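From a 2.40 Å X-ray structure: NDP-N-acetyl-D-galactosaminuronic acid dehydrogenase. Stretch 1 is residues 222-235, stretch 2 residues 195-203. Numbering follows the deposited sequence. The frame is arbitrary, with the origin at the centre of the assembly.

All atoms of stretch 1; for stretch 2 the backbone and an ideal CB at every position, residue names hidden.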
# COMPACT_ATOMS: atom_id res chain seq x y z
N GLN A 222 -19.67 11.50 -6.02
CA GLN A 222 -19.64 12.75 -5.28
C GLN A 222 -18.43 13.58 -5.68
O GLN A 222 -17.39 13.03 -6.07
CB GLN A 222 -19.52 12.52 -3.77
CG GLN A 222 -20.63 11.75 -3.07
CD GLN A 222 -20.52 11.89 -1.54
OE1 GLN A 222 -21.38 12.51 -0.90
NE2 GLN A 222 -19.42 11.38 -0.97
N VAL A 223 -18.58 14.88 -5.54
CA VAL A 223 -17.53 15.84 -5.83
C VAL A 223 -16.53 15.86 -4.68
O VAL A 223 -16.90 15.83 -3.51
CB VAL A 223 -18.15 17.23 -6.12
CG1 VAL A 223 -17.19 18.33 -5.86
CG2 VAL A 223 -18.59 17.30 -7.52
N ILE A 224 -15.24 15.86 -5.02
CA ILE A 224 -14.18 15.95 -4.00
C ILE A 224 -13.47 17.26 -4.26
O ILE A 224 -12.72 17.37 -5.23
CB ILE A 224 -13.20 14.77 -4.05
CG1 ILE A 224 -13.95 13.44 -3.89
CG2 ILE A 224 -12.11 14.93 -2.94
CD1 ILE A 224 -13.11 12.30 -3.25
N PRO A 225 -13.75 18.28 -3.42
CA PRO A 225 -13.25 19.65 -3.70
C PRO A 225 -11.88 19.90 -3.05
O PRO A 225 -11.64 19.47 -1.89
CB PRO A 225 -14.33 20.55 -3.06
CG PRO A 225 -14.82 19.69 -1.81
CD PRO A 225 -14.48 18.20 -2.13
N MET A 226 -10.99 20.56 -3.80
CA MET A 226 -9.63 20.89 -3.33
C MET A 226 -8.99 22.03 -4.19
O MET A 226 -9.67 22.66 -5.00
CB MET A 226 -8.76 19.62 -3.31
CG MET A 226 -8.58 18.87 -4.67
SD MET A 226 -7.69 17.27 -4.76
CE MET A 226 -8.95 16.21 -4.06
N SER A 227 -7.69 22.27 -4.03
CA SER A 227 -7.00 23.26 -4.84
C SER A 227 -6.76 22.64 -6.21
O SER A 227 -6.73 21.43 -6.33
CB SER A 227 -5.66 23.64 -4.20
OG SER A 227 -4.76 22.56 -4.32
N ALA A 228 -6.61 23.45 -7.24
CA ALA A 228 -6.27 22.95 -8.59
C ALA A 228 -5.00 22.08 -8.58
O ALA A 228 -4.97 20.98 -9.19
CB ALA A 228 -6.08 24.12 -9.53
N THR A 229 -3.96 22.58 -7.91
CA THR A 229 -2.69 21.87 -7.83
C THR A 229 -2.89 20.53 -7.13
O THR A 229 -2.29 19.55 -7.54
CB THR A 229 -1.61 22.69 -7.10
OG1 THR A 229 -1.38 23.93 -7.80
CG2 THR A 229 -0.29 21.93 -7.04
N ALA A 230 -3.72 20.48 -6.10
CA ALA A 230 -3.98 19.22 -5.38
C ALA A 230 -4.72 18.22 -6.29
O ALA A 230 -4.48 17.03 -6.25
CB ALA A 230 -4.76 19.49 -4.14
N ALA A 231 -5.59 18.75 -7.14
CA ALA A 231 -6.32 17.94 -8.11
C ALA A 231 -5.35 17.28 -9.03
O ALA A 231 -5.47 16.13 -9.25
CB ALA A 231 -7.37 18.82 -8.92
N GLU A 232 -4.39 18.03 -9.57
CA GLU A 232 -3.40 17.49 -10.52
C GLU A 232 -2.51 16.42 -9.90
O GLU A 232 -2.18 15.42 -10.55
CB GLU A 232 -2.50 18.60 -11.08
CG GLU A 232 -3.16 19.58 -12.09
CD GLU A 232 -2.40 20.87 -12.09
OE1 GLU A 232 -1.66 21.08 -11.12
OE2 GLU A 232 -2.47 21.64 -13.04
N VAL A 233 -2.11 16.66 -8.66
CA VAL A 233 -1.31 15.73 -7.89
C VAL A 233 -2.08 14.46 -7.55
O VAL A 233 -1.52 13.38 -7.52
CB VAL A 233 -0.78 16.43 -6.64
CG1 VAL A 233 -0.22 15.46 -5.66
CG2 VAL A 233 0.28 17.44 -7.08
N THR A 234 -3.38 14.58 -7.37
CA THR A 234 -4.19 13.40 -7.05
C THR A 234 -4.06 12.29 -8.06
O THR A 234 -3.79 11.14 -7.68
CB THR A 234 -5.67 13.74 -6.91
OG1 THR A 234 -5.85 14.57 -5.75
CG2 THR A 234 -6.51 12.43 -6.79
N LYS A 235 -4.21 12.65 -9.34
CA LYS A 235 -4.04 11.67 -10.40
C LYS A 235 -2.62 11.10 -10.52
O LYS A 235 -2.46 9.91 -10.83
CB LYS A 235 -4.58 12.23 -11.74
CG LYS A 235 -3.67 12.15 -12.92
CD LYS A 235 -3.52 10.79 -13.56
CE LYS A 235 -2.42 10.99 -14.66
NZ LYS A 235 -2.10 9.89 -15.60
N UNK A 195 -18.38 7.78 -10.67
CA UNK A 195 -17.08 8.09 -10.12
C UNK A 195 -17.10 9.43 -9.38
O UNK A 195 -17.58 10.43 -9.90
CB UNK A 195 -16.03 8.11 -11.23
N UNK A 196 -16.58 9.46 -8.16
CA UNK A 196 -16.35 10.71 -7.45
C UNK A 196 -15.49 11.54 -8.35
O UNK A 196 -14.72 11.00 -9.12
CB UNK A 196 -15.70 10.50 -6.08
N UNK A 197 -15.66 12.86 -8.29
CA UNK A 197 -15.06 13.76 -9.26
C UNK A 197 -14.17 14.73 -8.51
O UNK A 197 -14.65 15.51 -7.66
CB UNK A 197 -16.12 14.50 -10.07
N UNK A 198 -12.86 14.67 -8.78
CA UNK A 198 -11.93 15.62 -8.15
C UNK A 198 -12.12 17.01 -8.82
O UNK A 198 -12.10 17.13 -10.07
CB UNK A 198 -10.48 15.14 -8.28
N UNK A 199 -12.33 18.04 -8.02
CA UNK A 199 -12.54 19.37 -8.61
C UNK A 199 -11.70 20.30 -7.79
O UNK A 199 -11.94 20.43 -6.58
CB UNK A 199 -14.01 19.79 -8.62
N UNK A 200 -10.72 20.92 -8.42
CA UNK A 200 -9.81 21.80 -7.69
C UNK A 200 -9.68 23.16 -8.33
O UNK A 200 -9.33 23.27 -9.52
CB UNK A 200 -8.43 21.16 -7.58
N UNK A 201 -9.99 24.21 -7.54
CA UNK A 201 -9.98 25.58 -8.08
C UNK A 201 -8.68 26.20 -7.66
O UNK A 201 -8.04 25.71 -6.73
CB UNK A 201 -11.17 26.41 -7.59
N UNK A 202 -8.29 27.27 -8.34
CA UNK A 202 -7.07 28.01 -7.99
C UNK A 202 -7.18 28.85 -6.70
O UNK A 202 -6.19 29.38 -6.19
CB UNK A 202 -6.70 28.93 -9.15
N UNK A 203 -8.42 29.00 -6.23
CA UNK A 203 -8.78 29.65 -4.97
C UNK A 203 -10.13 29.10 -4.63
O UNK A 203 -10.75 28.42 -5.47
CB UNK A 203 -8.79 31.18 -5.06

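The two backbones lie as parallel strands, 223-227 against 197-201, 4.3 Å apart at the closest approach of their axes. At position 195 the CA-to-CB bond points away and no atom of stretch 1 lies within 5.5 Å of the ideal CB, so stretch 1 hardly restricts the choice; the residue is His195.

Position 196 precedes the strand, with CB sideways. Nearby, the backbone N of Gln222 has no acceptor within stretch 1, so a short acceptor such as Asp, Asn, Ser or Thr would suit. Asp196 is deposited: with chi1 at -70° (m) its carboxylate turns back, and Gln222 N donates to Asp196 OD2 at 2.7 Å.

At 197 the backbone is extended (-122/116) and Ile224 N donates to the residue's carbonyl O at 2.7 Å. CB joins the sheet face of Val223, with Val223 CG2 4.5 Å from the ideal CB; a beta-branched residue or a long chain with an aliphatic base would fit. It is Arg197, whose end leads away to hydrogen bonds elsewhere in the structure.

Position 198 points to the opposite face, where Met226 CE lies 4.6 Å and Ala231 CB 4.9 Å from the ideal CB. This mostly apolar space between strand and helix would accept Ile, Leu, Val or Met. Ile198 fills it: its CG2 lies 3.6 Å from Ala231 CB and 3.7 Å from Met226 SD, and its CD1 3.9 Å from Ile224 CB.

Position 199 returns to the Val223 and Pro225 face; its N donates to Ile224 O at 2.9 Å, and Met226 N donates to its O, also at 2.9 Å. With Val223 CG1 4.5 Å from the ideal CB, Val, Ile or Thr would suit. Val199 places CG2 4.4 Å from Val223 CG1.

At 200 an ideal CB would fall 2.1 Å from Ser227 O and 2.9 Å from both Ala228 N and Ala231 CB. The start of the helix occupies that space, leaving room for glycine alone: Gly200.

At 201 an ideal CB would point away from stretch 1 but come 3.0 Å from the carbonyl O of residue 203, which favours glycine. Gly201 O accepts from Ala228 N at 2.7 Å.

Position 202 also points away, with Ala228 CB 4.9 Å from the ideal CB; many residues would do. Ile202 brings CG2 to 4.0 Å from Ala228 CB.

At 203 no atom of stretch 1 lies within 5.5 Å of the ideal CB, so stretch 1 sets no limit. It is Asp203, an N-cap residue whose side chain caps a backbone N just beyond the stretch.

Stretch 2, residues 195-203: HDRIVGGID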
# COMPACT_ATOMS: atom_id res chain seq x y z
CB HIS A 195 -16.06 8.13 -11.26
CG HIS A 195 -15.69 6.78 -11.82
ND1 HIS A 195 -16.35 5.61 -11.48
CD2 HIS A 195 -14.72 6.43 -12.70
CE1 HIS A 195 -15.78 4.59 -12.11
NE2 HIS A 195 -14.80 5.06 -12.86
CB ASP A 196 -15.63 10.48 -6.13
CG ASP A 196 -16.50 9.79 -5.09
OD1 ASP A 196 -15.93 9.16 -4.19
OD2 ASP A 196 -17.75 9.87 -5.16
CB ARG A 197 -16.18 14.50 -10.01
CG ARG A 197 -15.79 15.38 -11.23
CD ARG A 197 -15.21 14.50 -12.32
NE ARG A 197 -14.54 15.29 -13.32
CZ ARG A 197 -15.11 15.77 -14.43
NH1 ARG A 197 -16.37 15.50 -14.70
NH2 ARG A 197 -14.40 16.52 -15.28
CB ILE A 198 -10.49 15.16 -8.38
CG1 ILE A 198 -10.29 13.68 -8.01
CG2 ILE A 198 -9.49 16.11 -7.78
CD1 ILE A 198 -10.67 13.25 -6.62
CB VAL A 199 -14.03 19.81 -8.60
CG1 VAL A 199 -14.20 21.29 -9.01
CG2 VAL A 199 -14.83 18.94 -9.54
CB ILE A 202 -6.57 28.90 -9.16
CG1 ILE A 202 -7.56 30.03 -9.43
CG2 ILE A 202 -6.35 28.06 -10.39
CD1 ILE A 202 -7.05 31.04 -10.47
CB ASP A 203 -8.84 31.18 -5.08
CG ASP A 203 -9.41 31.68 -6.41
OD1 ASP A 203 -8.97 32.76 -6.82
OD2 ASP A 203 -10.30 31.05 -7.03
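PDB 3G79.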